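Local coordinates for protein teichoic acid D-alanine hydrolase (Staphylococcus aureus, PDB 5ZH8) that hydrolyses the D-alanyl esters of wall teichoic acid and lipoteichoic acid, influencing cell wall structure, autolysis and methicillin resistance, at residues P74-I79 and D357-V362; Y82-L87 and K104-Q109. All coordinates share one frame; numbering follows the deposited sequence.

Interaction 1: residues P74-I79 and D357-V362; sequences PKYKKI and DKYVVV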
ATOM      1  N   PRO A  74      19.212  -8.529  25.649  1.00 68.66           N
ATOM      2  CA  PRO A  74      17.748  -8.663  25.614  1.00 67.32           C
ATOM      3  C   PRO A  74      17.021  -7.748  24.631  1.00 64.23           C
ATOM      4  O   PRO A  74      16.060  -8.195  24.009  1.00 63.20           O
ATOM      5  CB  PRO A  74      17.331  -8.320  27.041  1.00 68.92           C
ATOM      6  CG  PRO A  74      18.493  -8.717  27.865  1.00 71.68           C
ATOM      7  CD  PRO A  74      19.724  -8.567  27.029  1.00 71.20           C
ATOM      8  N   LYS A  75      17.465  -6.496  24.499  1.00 62.90           N
ATOM      9  CA  LYS A  75      16.867  -5.556  23.544  1.00 60.44           C
ATOM     10  C   LYS A  75      16.819  -6.146  22.142  1.00 58.94           C
ATOM     11  O   LYS A  75      15.762  -6.212  21.524  1.00 57.36           O
ATOM     12  CB  LYS A  75      17.693  -4.278  23.435  1.00 60.13           C
ATOM     13  CG  LYS A  75      17.707  -3.377  24.651  1.00 61.49           C
ATOM     14  CD  LYS A  75      18.511  -2.114  24.387  1.00 61.04           C
ATOM     15  CE  LYS A  75      19.831  -2.377  23.671  1.00 61.37           C
ATOM     16  NZ  LYS A  75      20.797  -1.257  23.824  1.00 61.84           N
ATOM     17  N   TYR A  76      17.991  -6.550  21.654  1.00 59.23           N
ATOM     18  CA  TYR A  76      18.164  -6.990  20.277  1.00 58.14           C
ATOM     19  C   TYR A  76      17.600  -8.381  20.056  1.00 58.75           C
ATOM     20  O   TYR A  76      17.123  -8.688  18.961  1.00 57.73           O
ATOM     21  CB  TYR A  76      19.640  -6.941  19.880  1.00 58.86           C
ATOM     22  CG  TYR A  76      20.190  -5.539  19.935  1.00 58.15           C
ATOM     23  CD1 TYR A  76      19.693  -4.546  19.094  1.00 55.92           C
ATOM     24  CD2 TYR A  76      21.187  -5.194  20.838  1.00 59.85           C
ATOM     25  CE1 TYR A  76      20.182  -3.255  19.149  1.00 55.40           C
ATOM     26  CE2 TYR A  76      21.690  -3.906  20.888  1.00 59.22           C
ATOM     27  CZ  TYR A  76      21.180  -2.941  20.046  1.00 57.10           C
ATOM     28  OH  TYR A  76      21.664  -1.654  20.101  1.00 56.96           O
ATOM     29  N   LYS A  77      17.648  -9.213  21.090  1.00 60.58           N
ATOM     30  CA  LYS A  77      17.014 -10.519  21.032  1.00 61.48           C
ATOM     31  C   LYS A  77      15.508 -10.370  20.823  1.00 59.52           C
ATOM     32  O   LYS A  77      14.898 -11.102  20.039  1.00 58.66           O
ATOM     33  CB  LYS A  77      17.282 -11.298  22.312  1.00 64.68           C
ATOM     34  CG  LYS A  77      16.714 -12.704  22.270  1.00 66.52           C
ATOM     35  CD  LYS A  77      17.198 -13.559  23.429  1.00 70.02           C
ATOM     36  CE  LYS A  77      16.503 -14.912  23.436  1.00 71.86           C
ATOM     37  NZ  LYS A  77      16.489 -15.566  22.090  1.00 71.45           N
ATOM     38  N   LYS A  78      14.932  -9.406  21.539  1.00 58.31           N
ATOM     39  CA  LYS A  78      13.508  -9.105  21.473  1.00 56.94           C
ATOM     40  C   LYS A  78      13.142  -8.615  20.075  1.00 54.30           C
ATOM     41  O   LYS A  78      12.100  -8.967  19.543  1.00 53.63           O
ATOM     42  CB  LYS A  78      13.162  -8.036  22.514  1.00 57.28           C
ATOM     43  CG  LYS A  78      11.806  -8.181  23.186  1.00 58.23           C
ATOM     44  CD  LYS A  78      11.584  -7.042  24.186  1.00 58.81           C
ATOM     45  CE  LYS A  78      11.105  -7.493  25.579  1.00 61.40           C
ATOM     46  NZ  LYS A  78       9.631  -7.654  25.736  1.00 61.82           N
ATOM     47  N   ILE A  79      14.010  -7.792  19.495  1.00 52.84           N
ATOM     48  CA  ILE A  79      13.795  -7.230  18.161  1.00 50.71           C
ATOM     49  C   ILE A  79      13.847  -8.349  17.121  1.00 50.66           C
ATOM     50  O   ILE A  79      12.939  -8.489  16.307  1.00 49.93           O
ATOM     51  CB  ILE A  79      14.854  -6.150  17.819  1.00 49.56           C
ATOM     52  CG1 ILE A  79      14.669  -4.915  18.711  1.00 49.15           C
ATOM     53  CG2 ILE A  79      14.765  -5.743  16.356  1.00 48.11           C
ATOM     54  CD1 ILE A  79      15.883  -4.005  18.784  1.00 48.88           C
ATOM     55  N   ASP A 357      19.673  10.765  19.443  1.00 46.15           N
ATOM     56  CA  ASP A 357      21.108  10.870  19.716  1.00 47.46           C
ATOM     57  C   ASP A 357      21.740   9.564  20.210  1.00 48.46           C
ATOM     58  O   ASP A 357      22.964   9.464  20.264  1.00 49.78           O
ATOM     59  CB  ASP A 357      21.391  12.008  20.697  1.00 49.24           C
ATOM     60  CG  ASP A 357      21.219  13.389  20.070  1.00 49.01           C
ATOM     61  OD1 ASP A 357      20.863  13.491  18.875  1.00 47.66           O
ATOM     62  OD2 ASP A 357      21.432  14.388  20.787  1.00 50.69           O
ATOM     63  N   LYS A 358      20.925   8.569  20.565  1.00 48.27           N
ATOM     64  CA  LYS A 358      21.441   7.269  21.000  1.00 49.35           C
ATOM     65  C   LYS A 358      21.280   6.194  19.920  1.00 48.03           C
ATOM     66  O   LYS A 358      22.238   5.501  19.584  1.00 48.84           O
ATOM     67  CB  LYS A 358      20.749   6.809  22.284  1.00 50.53           C
ATOM     68  CG  LYS A 358      21.467   5.658  22.974  1.00 52.46           C
ATOM     69  CD  LYS A 358      20.736   5.196  24.219  1.00 54.19           C
ATOM     70  CE  LYS A 358      21.413   3.998  24.871  1.00 56.21           C
ATOM     71  NZ  LYS A 358      20.560   3.392  25.935  1.00 57.49           N
ATOM     72  N   TYR A 359      20.071   6.054  19.390  1.00 46.31           N
ATOM     73  CA  TYR A 359      19.778   5.011  18.418  1.00 45.47           C
ATOM     74  C   TYR A 359      19.511   5.563  17.024  1.00 44.07           C
ATOM     75  O   TYR A 359      18.843   6.584  16.870  1.00 43.53           O
ATOM     76  CB  TYR A 359      18.557   4.201  18.864  1.00 45.26           C
ATOM     77  CG  TYR A 359      18.790   3.376  20.099  1.00 46.81           C
ATOM     78  CD1 TYR A 359      19.555   2.221  20.050  1.00 47.52           C
ATOM     79  CD2 TYR A 359      18.250   3.754  21.324  1.00 47.83           C
ATOM     80  CE1 TYR A 359      19.771   1.459  21.181  1.00 49.35           C
ATOM     81  CE2 TYR A 359      18.460   2.999  22.463  1.00 49.60           C
ATOM     82  CZ  TYR A 359      19.215   1.849  22.385  1.00 50.31           C
ATOM     83  OH  TYR A 359      19.426   1.094  23.512  1.00 52.14           O
ATOM     84  N   VAL A 360      20.032   4.875  16.013  1.00 43.77           N
ATOM     85  CA  VAL A 360      19.555   5.047  14.646  1.00 42.58           C
ATOM     86  C   VAL A 360      19.026   3.699  14.198  1.00 42.45           C
ATOM     87  O   VAL A 360      19.779   2.735  14.105  1.00 42.99           O
ATOM     88  CB  VAL A 360      20.658   5.526  13.673  1.00 42.62           C
ATOM     89  CG1 VAL A 360      20.071   5.767  12.286  1.00 41.52           C
ATOM     90  CG2 VAL A 360      21.328   6.786  14.200  1.00 42.97           C
ATOM     91  N   VAL A 361      17.723   3.642  13.946  1.00 42.07           N
ATOM     92  CA  VAL A 361      17.050   2.407  13.559  1.00 42.24           C
ATOM     93  C   VAL A 361      16.638   2.528  12.105  1.00 41.37           C
ATOM     94  O   VAL A 361      15.840   3.394  11.759  1.00 40.68           O
ATOM     95  CB  VAL A 361      15.799   2.141  14.430  1.00 42.54           C
ATOM     96  CG1 VAL A 361      15.200   0.778  14.110  1.00 42.96           C
ATOM     97  CG2 VAL A 361      16.145   2.249  15.905  1.00 43.46           C
ATOM     98  N   VAL A 362      17.196   1.661  11.264  1.00 41.97           N
ATOM     99  CA  VAL A 362      16.905   1.651   9.832  1.00 41.89           C
ATOM    100  C   VAL A 362      16.242   0.326   9.502  1.00 42.61           C
ATOM    101  O   VAL A 362      16.832  -0.733   9.729  1.00 43.85           O
ATOM    102  CB  VAL A 362      18.191   1.797   8.977  1.00 42.23           C
ATOM    103  CG1 VAL A 362      17.842   1.972   7.497  1.00 41.84           C
ATOM    104  CG2 VAL A 362      19.054   2.946   9.481  1.00 41.94           C
TER
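With CG anti to its own carbonyl carbon (chi1 -68°) and a bend at chi3 of -44°, Lys-75 brings its ammonium group to the hydroxyl of Tyr-359, whose side chain arrives from the opposite direction. Lys-75 NZ donates to Tyr-359 OH across 2.7 Å and lies at the edge of the ring, near its plane. The aliphatic end of the lysine follows, Lys-75 CD standing 3.4 Å from Tyr-359 OH. Tyr-76 comes in obliquely at the same edge, with its OH 3.8 Å from Tyr-359 CE1, a contact and not a bond; its hydroxyl is hydrogen-bonded to Glu-96 OE1. The contact joins helix 74-85 to strand 359-365 of the central antiparallel sheet of the beta-lactamase-like fold, in which strand 90-96 lies beside 359-365. Tyr-359 points to this helix, whereas Val-360 and Val-362 pack against helix 292-303. Over one face of the Tyr-359 ring, offset toward the rim, lies the CG of Lys-358, 4.0 Å above the plane. The ammonium groups of Lys-358 and Lys-75 approach to 5.1 Å between their NZ atoms, a like-charge proximity that the salt bridge from Lys-75 NZ to Glu-96 OE1 probably eases.

Interaction 2: residues Y82-L87 and K104-Q109; sequences YLQSSL and KGYGYQ
Tyr-82 O accepts from both Ser-86 N (2.9 Å) and Ser-86 OG (2.6 Å) in the last turn of the helix that lays Leu-83 over one face of the Tyr-106 ring; a Schellman motif at Leu-87 ends this helix. Leu-83 CB makes a CH-pi contact, 4.0 Å from the centroid of the Tyr-106 ring and offset toward its hydroxyl-bearing end. Beside it, Leu-83 CD1 touches Tyr-106 CE1 at 3.5 Å. Gln-84 takes the ring's edge, its CG 3.7 Å from Tyr-106 CE2. With chi1 at -70° and the rest of the chain extended, Gln-84 brings its NE2 to 3.7 Å from Lys-104 NZ, a contact between two donors and not a hydrogen bond. Helix 74-85 thus packs on the antiparallel pair of strands 90-96 and 99-106 that follows it, and Leu-83 and Tyr-106 both also touch Val-92. Ser-85 and Ser-86 pack against their counterparts in the second subunit. No hydrogen bond crosses directly between 82-87 and 104-109, so apolar contact with the tyrosine ring joins them, while Asp-80 OD1, salt-bridged to Lys-104 NZ and hydrogen-bonded to Tyr-106 OH, probably fixes the ring's hydroxyl end.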
ATOM      1  N   TYR A  82      10.911 -10.571  17.350  1.00 50.77           N
ATOM      2  CA  TYR A  82       9.746  -9.895  16.799  1.00 49.38           C
ATOM      3  C   TYR A  82       9.777  -9.943  15.281  1.00 48.72           C
ATOM      4  O   TYR A  82       8.786 -10.312  14.658  1.00 48.86           O
ATOM      5  CB  TYR A  82       9.657  -8.448  17.282  1.00 47.93           C
ATOM      6  CG  TYR A  82       8.802  -7.611  16.386  1.00 46.48           C
ATOM      7  CD1 TYR A  82       7.460  -7.894  16.232  1.00 46.80           C
ATOM      8  CD2 TYR A  82       9.344  -6.556  15.665  1.00 45.18           C
ATOM      9  CE1 TYR A  82       6.664  -7.153  15.390  1.00 46.12           C
ATOM     10  CE2 TYR A  82       8.556  -5.789  14.820  1.00 44.37           C
ATOM     11  CZ  TYR A  82       7.222  -6.099  14.678  1.00 45.03           C
ATOM     12  OH  TYR A  82       6.445  -5.341  13.842  1.00 44.64           O
ATOM     13  N   LEU A  83      10.911  -9.582  14.688  1.00 48.38           N
ATOM     14  CA  LEU A  83      11.045  -9.571  13.225  1.00 47.99           C
ATOM     15  C   LEU A  83      10.846 -10.948  12.613  1.00 49.55           C
ATOM     16  O   LEU A  83      10.236 -11.066  11.550  1.00 49.90           O
ATOM     17  CB  LEU A  83      12.401  -9.009  12.800  1.00 47.46           C
ATOM     18  CG  LEU A  83      12.617  -7.522  13.079  1.00 46.06           C
ATOM     19  CD1 LEU A  83      14.005  -7.119  12.614  1.00 45.89           C
ATOM     20  CD2 LEU A  83      11.551  -6.671  12.409  1.00 45.01           C
ATOM     21  N   GLN A  84      11.348 -11.989  13.276  1.00 51.07           N
ATOM     22  CA  GLN A  84      11.149 -13.346  12.792  1.00 52.71           C
ATOM     23  C   GLN A  84       9.684 -13.776  12.894  1.00 53.04           C
ATOM     24  O   GLN A  84       9.099 -14.220  11.910  1.00 53.73           O
ATOM     25  CB  GLN A  84      12.031 -14.330  13.544  1.00 54.75           C
ATOM     26  CG  GLN A  84      13.507 -14.216  13.235  1.00 55.29           C
ATOM     27  CD  GLN A  84      14.286 -15.453  13.685  1.00 57.90           C
ATOM     28  OE1 GLN A  84      13.779 -16.589  13.676  1.00 59.42           O
ATOM     29  NE2 GLN A  84      15.536 -15.234  14.089  1.00 58.55           N
ATOM     30  N   SER A  85       9.084 -13.634  14.069  1.00 52.88           N
ATOM     31  CA  SER A  85       7.715 -14.115  14.271  1.00 53.54           C
ATOM     32  C   SER A  85       6.655 -13.252  13.572  1.00 52.24           C
ATOM     33  O   SER A  85       5.539 -13.710  13.339  1.00 53.29           O
ATOM     34  CB  SER A  85       7.401 -14.252  15.762  1.00 54.39           C
ATOM     35  OG  SER A  85       7.580 -13.026  16.427  1.00 53.26           O
ATOM     36  N   SER A  86       7.003 -12.019  13.218  1.00 50.43           N
ATOM     37  CA  SER A  86       6.103 -11.170  12.428  1.00 49.46           C
ATOM     38  C   SER A  86       6.286 -11.345  10.911  1.00 49.13           C
ATOM     39  O   SER A  86       5.667 -10.633  10.129  1.00 48.39           O
ATOM     40  CB  SER A  86       6.291  -9.703  12.816  1.00 47.88           C
ATOM     41  OG  SER A  86       7.623  -9.299  12.588  1.00 47.12           O
ATOM     42  N   LEU A  87       7.130 -12.291  10.508  1.00 49.93           N
ATOM     43  CA  LEU A  87       7.327 -12.645   9.096  1.00 50.64           C
ATOM     44  C   LEU A  87       7.910 -11.501   8.275  1.00 49.29           C
ATOM     45  O   LEU A  87       7.640 -11.380   7.094  1.00 49.26           O
ATOM     46  CB  LEU A  87       6.016 -13.142   8.472  1.00 51.88           C
ATOM     47  CG  LEU A  87       5.265 -14.225   9.254  1.00 53.41           C
ATOM     48  CD1 LEU A  87       3.891 -14.472   8.649  1.00 54.65           C
ATOM     49  CD2 LEU A  87       6.090 -15.498   9.302  1.00 54.70           C
ATOM     50  N   LYS A 104      21.042  -7.259  10.168  1.00 51.45           N
ATOM     51  CA  LYS A 104      20.541  -8.589   9.831  1.00 52.41           C
ATOM     52  C   LYS A 104      19.456  -8.549   8.763  1.00 51.06           C
ATOM     53  O   LYS A 104      18.598  -7.667   8.762  1.00 49.22           O
ATOM     54  CB  LYS A 104      20.008  -9.277  11.096  1.00 53.06           C
ATOM     55  CG  LYS A 104      19.654 -10.737  10.904  1.00 54.87           C
ATOM     56  CD  LYS A 104      19.382 -11.421  12.237  1.00 55.99           C
ATOM     57  CE  LYS A 104      19.095 -12.906  12.041  1.00 57.97           C
ATOM     58  NZ  LYS A 104      18.720 -13.594  13.311  1.00 59.17           N
ATOM     59  N   GLY A 105      19.514  -9.518   7.853  1.00 52.31           N
ATOM     60  CA  GLY A 105      18.525  -9.673   6.791  1.00 51.76           C
ATOM     61  C   GLY A 105      17.552 -10.792   7.113  1.00 52.37           C
ATOM     62  O   GLY A 105      17.919 -11.778   7.753  1.00 53.82           O
ATOM     63  N   TYR A 106      16.308 -10.628   6.671  1.00 51.29           N
ATOM     64  CA  TYR A 106      15.251 -11.601   6.903  1.00 51.78           C
ATOM     65  C   TYR A 106      14.498 -11.859   5.594  1.00 52.16           C
ATOM     66  O   TYR A 106      14.223 -10.930   4.828  1.00 50.99           O
ATOM     67  CB  TYR A 106      14.273 -11.076   7.949  1.00 50.29           C
ATOM     68  CG  TYR A 106      14.862 -10.770   9.312  1.00 49.93           C
ATOM     69  CD1 TYR A 106      15.507  -9.561   9.558  1.00 48.82           C
ATOM     70  CD2 TYR A 106      14.738 -11.675  10.373  1.00 51.02           C
ATOM     71  CE1 TYR A 106      16.033  -9.271  10.813  1.00 48.77           C
ATOM     72  CE2 TYR A 106      15.261 -11.394  11.630  1.00 50.87           C
ATOM     73  CZ  TYR A 106      15.898 -10.193  11.847  1.00 49.74           C
ATOM     74  OH  TYR A 106      16.402  -9.901  13.084  1.00 49.77           O
ATOM     75  N   GLY A 107      14.137 -13.114   5.346  1.00 53.74           N
ATOM     76  CA  GLY A 107      13.429 -13.469   4.116  1.00 54.64           C
ATOM     77  C   GLY A 107      14.273 -13.266   2.862  1.00 55.23           C
ATOM     78  O   GLY A 107      15.502 -13.346   2.915  1.00 55.58           O
ATOM     79  N   TYR A 108      13.613 -12.978   1.742  1.00 55.32           N
ATOM     80  CA  TYR A 108      14.264 -12.982   0.433  1.00 56.51           C
ATOM     81  C   TYR A 108      14.436 -11.611  -0.212  1.00 55.02           C
ATOM     82  O   TYR A 108      13.532 -10.777  -0.196  1.00 53.73           O
ATOM     83  CB  TYR A 108      13.488 -13.893  -0.518  1.00 58.70           C
ATOM     84  CG  TYR A 108      13.549 -15.342  -0.104  1.00 60.66           C
ATOM     85  CD1 TYR A 108      12.624 -15.870   0.798  1.00 60.51           C
ATOM     86  CD2 TYR A 108      14.544 -16.181  -0.589  1.00 62.78           C
ATOM     87  CE1 TYR A 108      12.681 -17.198   1.180  1.00 62.37           C
ATOM     88  CE2 TYR A 108      14.607 -17.508  -0.206  1.00 64.76           C
ATOM     89  CZ  TYR A 108      13.678 -18.008   0.672  1.00 64.52           C
ATOM     90  OH  TYR A 108      13.755 -19.326   1.044  1.00 67.09           O
ATOM     91  N   GLN A 109      15.620 -11.404  -0.781  1.00 55.60           N
ATOM     92  CA  GLN A 109      15.916 -10.242  -1.621  1.00 54.82           C
ATOM     93  C   GLN A 109      15.301 -10.432  -3.005  1.00 56.38           C
ATOM     94  O   GLN A 109      14.744  -9.495  -3.586  1.00 55.65           O
ATOM     95  CB  GLN A 109      17.430 -10.081  -1.745  1.00 55.30           C
ATOM     96  CG  GLN A 109      17.897  -8.988  -2.692  1.00 55.09           C
ATOM     97  CD  GLN A 109      19.380  -9.091  -2.956  1.00 56.43           C
ATOM     98  OE1 GLN A 109      20.175  -9.201  -2.022  1.00 56.28           O
ATOM     99  NE2 GLN A 109      19.759  -9.075  -4.227  1.00 57.94           N
TER

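How the interactions relate
Both interactions fasten helix 74-85 to the large antiparallel sheet, at sites whose centres are about 15 Å apart. Interaction 1 uses the start of the helix and strand 359-365, near the C-terminal end of the chain; interaction 2 uses its end and the sequence-near strand 99-106, and is nested within the loop that interaction 1 closes. Strand 90-96 lies between these two strands in the sheet. Each contact centres on a tyrosine, but interaction 1 is a buried polar meeting at the ring's edge, bonded directly across its segments, whereas the larger, partly buried interaction 2 works mainly through the ring's face, with an exposed glutamine at the ring's edge and the second subunit close by.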